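Local coordinates for putative HMP/thiamine permease protein YkoE (Bacillus subtilis, PDB 5EDL), which probably carries thiamine or its hydroxymethylpyrimidine precursor across the cell membrane as the substrate-binding S component of an energy-coupling factor transporter, at residues Ala54-Arg59 / Met178-Glu183. Residues are numbered along the deposited sequence; the frame is centred on the assembly and turned at random.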
# COMPACT_ATOMS: atom_id res chain seq x y z
N ALA A 54 3.45 -6.10 -0.52
CA ALA A 54 3.94 -7.12 0.41
C ALA A 54 2.92 -8.24 0.59
O ALA A 54 3.29 -9.40 0.60
CB ALA A 54 4.29 -6.51 1.76
N ALA A 55 1.64 -7.89 0.74
CA ALA A 55 0.60 -8.90 0.96
C ALA A 55 0.41 -9.77 -0.28
O ALA A 55 0.37 -10.99 -0.20
CB ALA A 55 -0.72 -8.24 1.36
N TYR A 56 0.27 -9.11 -1.43
CA TYR A 56 0.05 -9.82 -2.69
C TYR A 56 1.24 -10.72 -3.04
O TYR A 56 1.06 -11.83 -3.55
CB TYR A 56 -0.25 -8.79 -3.79
CG TYR A 56 -0.50 -9.32 -5.19
CD1 TYR A 56 -1.64 -10.06 -5.49
CD2 TYR A 56 0.38 -9.04 -6.21
CE1 TYR A 56 -1.86 -10.54 -6.78
CE2 TYR A 56 0.16 -9.49 -7.49
CZ TYR A 56 -0.95 -10.24 -7.78
OH TYR A 56 -1.13 -10.66 -9.06
N MET A 57 2.45 -10.27 -2.73
CA MET A 57 3.65 -11.07 -3.02
C MET A 57 3.81 -12.24 -2.06
O MET A 57 4.09 -13.35 -2.49
CB MET A 57 4.92 -10.22 -2.94
CG MET A 57 5.15 -9.26 -4.10
SD MET A 57 6.77 -8.46 -3.91
CE MET A 57 7.55 -9.64 -2.79
N ILE A 58 3.64 -11.98 -0.76
CA ILE A 58 4.04 -12.93 0.26
C ILE A 58 2.86 -13.77 0.76
O ILE A 58 3.01 -14.96 1.01
CB ILE A 58 4.71 -12.20 1.45
CG1 ILE A 58 6.01 -11.55 0.97
CG2 ILE A 58 4.93 -13.17 2.61
CD1 ILE A 58 6.65 -10.63 1.99
N ARG A 59 1.71 -13.12 0.88
CA ARG A 59 0.44 -13.79 1.14
C ARG A 59 0.41 -14.49 2.50
O ARG A 59 -0.11 -15.58 2.64
CB ARG A 59 0.12 -14.77 0.01
CG ARG A 59 0.05 -14.07 -1.35
CD ARG A 59 -0.52 -14.91 -2.49
NE ARG A 59 -0.66 -14.07 -3.68
CZ ARG A 59 -1.15 -14.46 -4.85
NH1 ARG A 59 -1.56 -15.71 -5.03
NH2 ARG A 59 -1.22 -13.59 -5.85
N MET A 178 8.67 -16.68 -3.57
CA MET A 178 7.46 -16.17 -2.91
C MET A 178 6.17 -16.79 -3.45
O MET A 178 6.15 -17.36 -4.53
CB MET A 178 7.37 -14.65 -3.07
CG MET A 178 8.65 -13.87 -2.80
SD MET A 178 8.96 -13.57 -1.05
CE MET A 178 9.81 -15.08 -0.60
N ALA A 179 5.09 -16.65 -2.69
CA ALA A 179 3.78 -17.11 -3.12
C ALA A 179 3.40 -16.59 -4.52
O ALA A 179 2.90 -17.35 -5.34
CB ALA A 179 2.71 -16.71 -2.11
N LEU A 180 3.64 -15.31 -4.80
CA LEU A 180 3.28 -14.76 -6.11
C LEU A 180 4.10 -15.40 -7.23
O LEU A 180 3.59 -15.67 -8.32
CB LEU A 180 3.46 -13.24 -6.16
CG LEU A 180 3.19 -12.57 -7.51
CD1 LEU A 180 1.74 -12.79 -7.97
CD2 LEU A 180 3.50 -11.07 -7.45
N GLY A 181 5.38 -15.64 -6.96
CA GLY A 181 6.24 -16.35 -7.90
C GLY A 181 5.78 -17.78 -8.13
O GLY A 181 5.80 -18.27 -9.26
N LYS A 182 5.36 -18.46 -7.07
CA LYS A 182 4.80 -19.80 -7.19
C LYS A 182 3.54 -19.80 -8.05
O LYS A 182 3.32 -20.72 -8.84
CB LYS A 182 4.49 -20.39 -5.81
CG LYS A 182 5.73 -20.67 -4.96
CD LYS A 182 5.36 -21.46 -3.71
CE LYS A 182 6.58 -21.80 -2.87
NZ LYS A 182 7.10 -20.62 -2.11
N GLU A 183 2.71 -18.76 -7.88
CA GLU A 183 1.50 -18.62 -8.67
C GLU A 183 1.83 -18.49 -10.15
O GLU A 183 1.22 -19.15 -10.99
CB GLU A 183 0.67 -17.42 -8.21
CG GLU A 183 -0.55 -17.16 -9.11
CD GLU A 183 -1.31 -15.88 -8.76
OE1 GLU A 183 -1.04 -15.28 -7.70
OE2 GLU A 183 -2.20 -15.48 -9.54
O HOH W 1 -2.38 -12.84 -9.50
O HOH W 2 5.09 -16.29 0.11
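The C-terminal end of helix 49-58 meets the first turn of helix 179-192, where the local axes of 54-58 and 179-183 lie 53° apart. Carbonyl groups left over at one end face amide N-H groups left over at the other: Leu180 N donates to Met57 O at 3.1 Å, and a water links Ile58 O to Ala179 N. The small side chain of Ala179 suits its place: CB, 3.6 Å from Ile58 O, lets the backbones come close. Arg59 turns out of the helix with positive phi, its aliphatic part against that methyl (Arg59 CD to Ala179 CB 3.7 Å). The extended chain brings Arg59 NE back to Tyr56 O (2.8 Å), which steadies the guanidinium. The two terminal nitrogens of Arg59 then share one oxygen of Glu183: NH2 reaches OE1 at 2.5 Å and NH1 at 2.8 Å, both weak, bent hydrogen bonds within a salt bridge. An alanine in place of Arg59 would probably leave the Glu183 carboxylate without its positive mate and Tyr56 O without its side-chain donor. The other oxygen, OE2, accepts from a water that also donates to Tyr56 OH, a hydroxyl further bonded to Asp167. Beside this polar group Leu180 has CG anti to its backbone N (chi1 176°), and both its methyls meet the Tyr56 ring, Leu180 CD1 to Tyr56 CE2 3.7 Å. Flexible, apolar Met178 lies beside Ile58, SD to CG1 4.1 Å, and also touches Ile9 of helix 4-35. Last-turn carbonyls meeting first-turn amides are typical of a helix C-terminus packed against a helix N-terminus, here joining the C-terminal helix to the membrane helix bundle.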